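Local coordinates for subtilisin-like serine protease (Fervidobacterium pennivorans, PDB 1R6V), which degrades keratin into peptides as a calcium-binding, subtilisin-like serine endopeptidase, which lets the bacterium grow on native feathers, at residues V466-R472 and Y498-G504; F450-D456 and T548-F554; E150-I156 and A392-K397. The protein carries 1 engineered substitution. The contacts are given in a common frame with arbitrary orientation. Numbering follows the deposited sequence.

Contact 1. Residues V466-R472 and Y498-G504; sequences VFVSMMR and YDIFVGG
In the Ig-like beta-sandwich domain, Val-468, Met-470, Ile-500 and Val-502 share the inward face of two antiparallel central strands, packed against strand 446-455. Val-468 CG1 lies 4.1 Å from Ile-500 CG2. Met-470 (chi1 m, chi2 t, chi3 p) lays its CE over the face of the Tyr-498 ring, 3.8 Å from the centroid, a CH-pi and Met-aromatic contact. The strand segments run 4.5 Å apart at 162°. Val-468/Val-502 and Met-470/Ile-500 are non-hydrogen-bonded pairs, CA-CA 4.6 and 4.5 Å; Phe-467/Gly-503, Ser-469/Phe-501 and Met-471/Asp-499 are the hydrogen-bonded ones. In the middle pair Ser-469 N reaches Phe-501 O at 2.8 Å and Phe-501 N reaches Ser-469 O at 2.9 Å. On the outer face Met-471 SD sits 3.5 Å from Phe-501 CD1, obliquely. At the polar end Arg-472 NH2 forms a salt bridge with Asp-494 OD2 and NE a hydrogen bond with Ser-476 O, Tyr-498 OH bonds Asp-494 O, and Arg-472 NE comes within 3.4 Å of Tyr-498 CE2.

Contact 2. Residues F450-D456 and T548-F554; sequences FQVVVTD and TQLNVNF
Strands 450-455 and 549-553 pair in parallel, joining segments whose closest ends are 92 residues apart in sequence; their axes lie 4.7 Å apart at 15°, and the register runs straight from Gln-451/Gln-549 to Thr-455/Asn-553, CA-CA 4.6 to 5.1 Å. Phe-450 leaves its backbone sideways, and with chi1 t its ring comes nearer the partner, CZ 3.8 Å from Leu-550 CB. Gln-451 opens the parallel ladder: its N bonds O of the loop residue Thr-548 at 2.9 Å and its O accepts Leu-550 N at 2.9 Å. Val-452 turns to the buried face, CG1 4.1 Å from Val-552 CG2. Val-453 repeats the pattern, N to Leu-550 O at 2.9 Å and O from Val-552 N at 2.8 Å, while its side chain shares the outer face with Gln-549 and Asn-551. Val-454 (chi1 t) sets CG1 over the face of the Phe-554 ring, 3.8 Å from the centroid, a CH-pi contact. Thr-455 closes the ladder, N to Val-552 O and O from Phe-554 N, both 2.9 Å. Asp-456 leaves the strand; its OD1 is hydrogen-bonded to Asn-460 N and its OD2 to Ser-602 OG. Strand 446-455 is the middle of a three-stranded mixed sheet, with 487-494 antiparallel on its other edge; the face bearing Val-452, Val-454, Leu-550 and Val-552 packs on strands 466-471, 496-505 and 535-543, the facing sheet of the beta-sandwich.

Contact 3. Residues E150-I156 and A392-K397; sequences EASGTNI and AVLLQK
Ala-392, in the last turns of helix 380-397, places its CB 3.9 Å from Ile-156 CG2, and its carbonyl O lies 3.3 Å from Ile-156 CG1. Val-393 (chi1 t) packs against the loop: CG1 is 3.6 Å from Ala-151 CB, and its CA is 4.1 Å from Gly-153 CA, the closest CA-CA pair of the two segments. Leu-395 CB meets Ile-156 CD1 at 3.8 Å, with Ile-156 in the m, m rotamer. Ser-381, the inferred serine of the subtilase charge relay system, lies in the first turn of this helix, so the contact ties the far end of that helix to the loop between helix 145-150 and strand 157-162 of the catalytic domain. Gln-396, extended with chi1 and chi2 both t, inserts its carboxamide into the loop, where OE1 accepts three successive backbone amides: Ser-152 N at 2.9 Å, Gly-153 N at 2.9 Å and Thr-154 N at 3.0 Å. The near-zero psi of Ser-152 (9°) and Gly-153 (11°) and the positive phi of Gly-153 (98°) curl the backbone round OE1; a type II turn follows from Gly-153 to Ile-156, closed by Ile-156 N to Gly-153 O at 3.0 Å. Lys-397, all t, stretches along the surface to Leu-437 O and to Glu-150, its NZ making a 2.8 Å salt bridge with Glu-150 OE2.

Contacts 1 and 2 belong to one beta-sandwich, their centres about 11 Å apart: the antiparallel pair of contact 1 lies in one sheet, the parallel pair of contact 2 in the other, and their inward faces meet, with Val-468 CG1 3.7 Å from Val-452 CG2. In both, backbone ladders carry the polar bonding, apolar side chains fill the core, and the outer faces are more exposed. Contact 3 lies in the catalytic domain, its centre about 37 and 39 Å from those of contacts 1 and 2. There a loop meets a helix, and side chains supply the polar links: one glutamine gathers backbone amides, and a salt bridge lies at the exposed edge beside a small buried apolar patch.

Contact 1. Residues V466-R472 and Y498-G504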
# COMPACT_ATOMS: atom_id res chain seq x y z
N VAL A 466 11.00 6.78 -5.40
CA VAL A 466 11.35 8.00 -4.69
C VAL A 466 10.23 8.20 -3.67
O VAL A 466 9.04 8.05 -4.00
CB VAL A 466 11.40 9.20 -5.67
CG1 VAL A 466 11.49 10.51 -4.89
CG2 VAL A 466 12.62 9.05 -6.58
N PHE A 467 10.60 8.49 -2.43
CA PHE A 467 9.61 8.69 -1.38
C PHE A 467 9.07 10.11 -1.47
O PHE A 467 9.82 11.05 -1.73
CB PHE A 467 10.23 8.48 0.00
CG PHE A 467 11.46 7.61 -0.00
CD1 PHE A 467 12.71 8.14 -0.36
CD2 PHE A 467 11.39 6.28 0.37
CE1 PHE A 467 13.87 7.34 -0.35
CE2 PHE A 467 12.53 5.47 0.39
CZ PHE A 467 13.77 6.00 0.03
N VAL A 468 7.76 10.27 -1.29
CA VAL A 468 7.16 11.59 -1.33
C VAL A 468 6.32 11.72 -0.08
O VAL A 468 5.35 10.98 0.14
CB VAL A 468 6.27 11.78 -2.58
CG1 VAL A 468 5.63 13.18 -2.56
CG2 VAL A 468 7.11 11.63 -3.84
N SER A 469 6.72 12.67 0.76
CA SER A 469 6.07 12.90 2.03
C SER A 469 5.41 14.28 2.05
O SER A 469 6.09 15.28 1.82
CB SER A 469 7.15 12.82 3.12
OG SER A 469 6.61 12.89 4.41
N MET A 470 4.10 14.33 2.28
CA MET A 470 3.39 15.61 2.33
C MET A 470 3.12 15.86 3.81
O MET A 470 2.28 15.20 4.41
CB MET A 470 2.08 15.54 1.54
CG MET A 470 2.27 15.11 0.08
SD MET A 470 0.73 14.97 -0.90
CE MET A 470 0.15 16.80 -0.87
N MET A 471 3.84 16.81 4.39
CA MET A 471 3.74 17.09 5.80
C MET A 471 3.16 18.47 6.10
O MET A 471 3.22 19.37 5.27
CB MET A 471 5.13 16.98 6.43
CG MET A 471 5.93 15.77 5.94
SD MET A 471 7.61 15.61 6.71
CE MET A 471 7.14 14.61 8.11
N ARG A 472 2.61 18.60 7.29
CA ARG A 472 2.04 19.87 7.75
C ARG A 472 1.88 19.81 9.26
O ARG A 472 1.81 18.72 9.83
CB ARG A 472 0.71 20.14 7.06
CG ARG A 472 -0.21 18.95 7.00
CD ARG A 472 -1.51 19.31 6.31
NE ARG A 472 -2.38 18.15 6.16
CZ ARG A 472 -3.63 18.22 5.73
NH1 ARG A 472 -4.16 19.40 5.41
NH2 ARG A 472 -4.35 17.11 5.61
N TYR A 498 1.01 22.34 2.20
CA TYR A 498 1.86 21.27 2.69
C TYR A 498 3.33 21.57 2.48
O TYR A 498 3.70 22.31 1.58
CB TYR A 498 1.64 19.97 1.94
CG TYR A 498 0.25 19.42 2.01
CD1 TYR A 498 -0.75 19.90 1.18
CD2 TYR A 498 -0.06 18.36 2.88
CE1 TYR A 498 -2.02 19.34 1.20
CE2 TYR A 498 -1.32 17.80 2.91
CZ TYR A 498 -2.29 18.29 2.06
OH TYR A 498 -3.52 17.71 2.04
N ASP A 499 4.12 20.89 3.28
CA ASP A 499 5.56 20.96 3.12
C ASP A 499 5.80 19.59 2.51
O ASP A 499 5.53 18.58 3.14
CB ASP A 499 6.27 21.06 4.47
CG ASP A 499 6.16 22.44 5.07
OD1 ASP A 499 5.82 23.39 4.33
OD2 ASP A 499 6.43 22.57 6.27
N ILE A 500 6.29 19.58 1.30
CA ILE A 500 6.49 18.33 0.58
C ILE A 500 7.97 17.99 0.45
O ILE A 500 8.74 18.78 -0.08
CB ILE A 500 5.84 18.42 -0.83
CG1 ILE A 500 4.34 18.70 -0.70
CG2 ILE A 500 6.02 17.09 -1.57
CD1 ILE A 500 3.61 18.88 -2.03
N PHE A 501 8.34 16.81 0.93
CA PHE A 501 9.72 16.33 0.88
C PHE A 501 9.80 15.12 -0.03
O PHE A 501 8.98 14.22 0.06
CB PHE A 501 10.21 15.98 2.29
CG PHE A 501 10.10 17.12 3.26
CD1 PHE A 501 8.91 17.38 3.93
CD2 PHE A 501 11.19 17.97 3.48
CE1 PHE A 501 8.79 18.46 4.80
CE2 PHE A 501 11.08 19.05 4.35
CZ PHE A 501 9.88 19.30 5.01
N VAL A 502 10.79 15.12 -0.91
CA VAL A 502 11.00 14.05 -1.88
C VAL A 502 12.40 13.47 -1.66
O VAL A 502 13.37 14.23 -1.56
CB VAL A 502 10.89 14.65 -3.31
CG1 VAL A 502 11.01 13.57 -4.35
CG2 VAL A 502 9.55 15.38 -3.44
N GLY A 503 12.51 12.15 -1.59
CA GLY A 503 13.81 11.53 -1.37
C GLY A 503 14.22 10.50 -2.41
O GLY A 503 13.46 9.57 -2.68
N GLY A 504 15.43 10.68 -2.95
CA GLY A 504 16.06 9.87 -4.00
C GLY A 504 15.68 8.43 -4.08
O GLY A 504 15.03 7.94 -3.17

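Contact 2. Residues F450-D456 and T548-F554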
# COMPACT_ATOMS: atom_id res chain seq x y z
N PHE A 450 -3.93 14.47 -6.68
CA PHE A 450 -2.74 15.32 -6.67
C PHE A 450 -1.61 14.37 -7.03
O PHE A 450 -1.57 13.25 -6.54
CB PHE A 450 -2.48 15.90 -5.27
CG PHE A 450 -1.20 16.67 -5.18
CD1 PHE A 450 -1.02 17.84 -5.91
CD2 PHE A 450 -0.15 16.19 -4.39
CE1 PHE A 450 0.19 18.53 -5.86
CE2 PHE A 450 1.07 16.86 -4.33
CZ PHE A 450 1.25 18.03 -5.07
N GLN A 451 -0.70 14.79 -7.90
CA GLN A 451 0.42 13.91 -8.25
C GLN A 451 1.74 14.62 -8.10
O GLN A 451 1.83 15.83 -8.29
CB GLN A 451 0.31 13.43 -9.70
CG GLN A 451 -0.87 12.53 -10.00
CD GLN A 451 -0.82 11.96 -11.40
OE1 GLN A 451 -0.25 12.56 -12.31
NE2 GLN A 451 -1.43 10.79 -11.59
N VAL A 452 2.78 13.86 -7.74
CA VAL A 452 4.12 14.40 -7.66
C VAL A 452 4.85 13.54 -8.69
O VAL A 452 4.83 12.31 -8.61
CB VAL A 452 4.76 14.26 -6.25
CG1 VAL A 452 6.21 14.76 -6.28
CG2 VAL A 452 3.97 15.10 -5.22
N VAL A 453 5.44 14.19 -9.69
CA VAL A 453 6.15 13.50 -10.76
C VAL A 453 7.63 13.83 -10.64
O VAL A 453 8.02 14.99 -10.81
CB VAL A 453 5.66 13.96 -12.15
CG1 VAL A 453 6.27 13.08 -13.23
CG2 VAL A 453 4.13 13.90 -12.21
N VAL A 454 8.46 12.83 -10.35
CA VAL A 454 9.91 13.03 -10.20
C VAL A 454 10.60 12.46 -11.43
O VAL A 454 10.38 11.30 -11.78
CB VAL A 454 10.44 12.30 -8.93
CG1 VAL A 454 11.92 12.65 -8.69
CG2 VAL A 454 9.59 12.68 -7.72
N THR A 455 11.44 13.26 -12.08
CA THR A 455 12.15 12.82 -13.29
C THR A 455 13.62 13.20 -13.18
O THR A 455 14.03 13.80 -12.19
CB THR A 455 11.61 13.51 -14.55
OG1 THR A 455 11.76 14.93 -14.41
CG2 THR A 455 10.14 13.18 -14.77
N ASP A 456 14.40 12.84 -14.19
CA ASP A 456 15.81 13.21 -14.20
C ASP A 456 15.87 14.70 -14.56
O ASP A 456 14.83 15.34 -14.75
CB ASP A 456 16.63 12.35 -15.19
CG ASP A 456 16.05 12.34 -16.59
OD1 ASP A 456 15.18 13.16 -16.92
OD2 ASP A 456 16.51 11.50 -17.39
N THR A 548 -2.78 20.67 -9.10
CA THR A 548 -2.91 19.23 -8.89
C THR A 548 -1.68 18.40 -9.19
O THR A 548 -1.72 17.17 -9.13
CB THR A 548 -4.04 18.65 -9.74
OG1 THR A 548 -3.72 18.81 -11.12
CG2 THR A 548 -5.35 19.38 -9.44
N GLN A 549 -0.59 19.07 -9.52
CA GLN A 549 0.64 18.36 -9.84
C GLN A 549 1.88 19.14 -9.46
O GLN A 549 1.93 20.36 -9.64
CB GLN A 549 0.68 18.07 -11.34
CG GLN A 549 1.83 17.16 -11.73
CD GLN A 549 1.76 16.75 -13.17
OE1 GLN A 549 2.47 17.28 -14.02
NE2 GLN A 549 0.88 15.80 -13.47
N LEU A 550 2.87 18.43 -8.94
CA LEU A 550 4.15 19.03 -8.56
C LEU A 550 5.20 18.24 -9.33
O LEU A 550 5.25 17.01 -9.24
CB LEU A 550 4.41 18.85 -7.06
CG LEU A 550 5.43 19.73 -6.32
CD1 LEU A 550 6.17 18.88 -5.32
CD2 LEU A 550 6.40 20.39 -7.27
N ASN A 551 6.02 18.94 -10.11
CA ASN A 551 7.06 18.28 -10.90
C ASN A 551 8.40 18.52 -10.23
O ASN A 551 8.72 19.65 -9.86
CB ASN A 551 7.11 18.86 -12.33
CG ASN A 551 5.79 18.71 -13.06
OD1 ASN A 551 5.31 17.60 -13.28
ND2 ASN A 551 5.20 19.84 -13.44
N VAL A 552 9.17 17.45 -10.06
CA VAL A 552 10.47 17.53 -9.43
C VAL A 552 11.52 17.00 -10.40
O VAL A 552 11.33 15.95 -11.02
CB VAL A 552 10.50 16.68 -8.13
CG1 VAL A 552 11.86 16.78 -7.47
CG2 VAL A 552 9.41 17.15 -7.17
N ASN A 553 12.60 17.74 -10.57
CA ASN A 553 13.67 17.33 -11.47
C ASN A 553 14.95 17.09 -10.70
O ASN A 553 15.54 18.03 -10.16
CB ASN A 553 13.89 18.40 -12.55
CG ASN A 553 12.70 18.55 -13.47
OD1 ASN A 553 12.46 17.72 -14.34
ND2 ASN A 553 11.93 19.62 -13.26
N PHE A 554 15.36 15.84 -10.62
CA PHE A 554 16.59 15.48 -9.92
C PHE A 554 17.79 15.79 -10.81
O PHE A 554 17.66 15.86 -12.04
CB PHE A 554 16.58 13.97 -9.59
CG PHE A 554 15.87 13.61 -8.31
CD1 PHE A 554 15.35 14.59 -7.47
CD2 PHE A 554 15.75 12.28 -7.92
CE1 PHE A 554 14.74 14.27 -6.26
CE2 PHE A 554 15.14 11.94 -6.70
CZ PHE A 554 14.64 12.94 -5.87

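Contact 3. Residues E150-I156 and A392-K397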
# COMPACT_ATOMS: atom_id res chain seq x y z
N GLU A 150 -35.32 9.57 6.76
CA GLU A 150 -34.78 10.40 5.68
C GLU A 150 -33.78 9.60 4.84
O GLU A 150 -33.81 9.64 3.61
CB GLU A 150 -34.10 11.66 6.24
CG GLU A 150 -33.27 12.42 5.19
CD GLU A 150 -32.66 13.71 5.69
OE1 GLU A 150 -32.50 13.89 6.92
OE2 GLU A 150 -32.31 14.55 4.85
N ALA A 151 -32.90 8.87 5.52
CA ALA A 151 -31.87 8.06 4.84
C ALA A 151 -31.44 6.90 5.74
O ALA A 151 -31.26 7.08 6.94
CB ALA A 151 -30.67 8.94 4.52
N SER A 152 -31.27 5.72 5.15
CA SER A 152 -30.87 4.52 5.90
C SER A 152 -29.92 3.60 5.11
O SER A 152 -29.63 2.48 5.54
CB SER A 152 -32.12 3.72 6.28
OG SER A 152 -32.77 3.26 5.11
N GLY A 153 -29.43 4.07 3.97
CA GLY A 153 -28.53 3.26 3.16
C GLY A 153 -29.19 2.51 2.02
O GLY A 153 -28.58 1.65 1.40
N THR A 154 -30.45 2.83 1.74
CA THR A 154 -31.18 2.16 0.66
C THR A 154 -30.42 2.13 -0.67
O THR A 154 -29.95 3.16 -1.14
CB THR A 154 -32.52 2.87 0.42
OG1 THR A 154 -33.23 2.96 1.66
CG2 THR A 154 -33.37 2.10 -0.59
N ASN A 155 -30.32 0.93 -1.25
CA ASN A 155 -29.64 0.67 -2.53
C ASN A 155 -28.11 0.75 -2.49
O ASN A 155 -27.46 0.59 -3.52
CB ASN A 155 -30.13 1.62 -3.63
CG ASN A 155 -31.64 1.54 -3.85
OD1 ASN A 155 -32.22 0.46 -3.85
ND2 ASN A 155 -32.26 2.68 -4.06
N ILE A 156 -27.54 1.01 -1.32
CA ILE A 156 -26.09 1.11 -1.22
C ILE A 156 -25.52 -0.27 -0.91
O ILE A 156 -25.99 -0.94 0.00
CB ILE A 156 -25.66 2.12 -0.11
CG1 ILE A 156 -26.24 3.52 -0.41
CG2 ILE A 156 -24.13 2.19 -0.04
CD1 ILE A 156 -25.92 4.06 -1.81
N ALA A 392 -22.54 4.73 4.16
CA ALA A 392 -23.62 4.16 3.37
C ALA A 392 -24.89 5.01 3.43
O ALA A 392 -25.56 5.19 2.41
CB ALA A 392 -23.92 2.73 3.84
N VAL A 393 -25.21 5.53 4.61
CA VAL A 393 -26.40 6.39 4.77
C VAL A 393 -26.18 7.69 3.97
O VAL A 393 -27.07 8.15 3.24
CB VAL A 393 -26.68 6.68 6.29
CG1 VAL A 393 -27.88 7.65 6.45
CG2 VAL A 393 -27.02 5.36 7.00
N LEU A 394 -24.98 8.26 4.07
CA LEU A 394 -24.68 9.49 3.33
C LEU A 394 -24.75 9.31 1.82
O LEU A 394 -25.18 10.23 1.11
CB LEU A 394 -23.29 10.01 3.69
CG LEU A 394 -23.08 10.43 5.15
CD1 LEU A 394 -21.63 10.83 5.37
CD2 LEU A 394 -24.00 11.62 5.49
N LEU A 395 -24.33 8.15 1.33
CA LEU A 395 -24.34 7.93 -0.12
C LEU A 395 -25.76 7.87 -0.66
O LEU A 395 -25.97 8.08 -1.85
CB LEU A 395 -23.55 6.67 -0.47
CG LEU A 395 -22.04 6.89 -0.31
CD1 LEU A 395 -21.31 5.57 -0.49
CD2 LEU A 395 -21.54 7.94 -1.33
N GLN A 396 -26.73 7.58 0.21
CA GLN A 396 -28.12 7.57 -0.24
C GLN A 396 -28.55 9.02 -0.44
O GLN A 396 -29.20 9.36 -1.44
CB GLN A 396 -29.05 6.94 0.79
CG GLN A 396 -30.52 7.04 0.37
CD GLN A 396 -31.46 6.47 1.40
OE1 GLN A 396 -31.05 5.72 2.28
NE2 GLN A 396 -32.74 6.80 1.28
N LYS A 397 -28.20 9.88 0.51
CA LYS A 397 -28.60 11.28 0.42
C LYS A 397 -27.80 12.12 -0.58
O LYS A 397 -28.33 13.06 -1.15
CB LYS A 397 -28.54 11.95 1.79
CG LYS A 397 -28.99 13.41 1.75
CD LYS A 397 -29.21 13.99 3.13
CE LYS A 397 -29.74 15.43 3.04
NZ LYS A 397 -29.99 16.04 4.37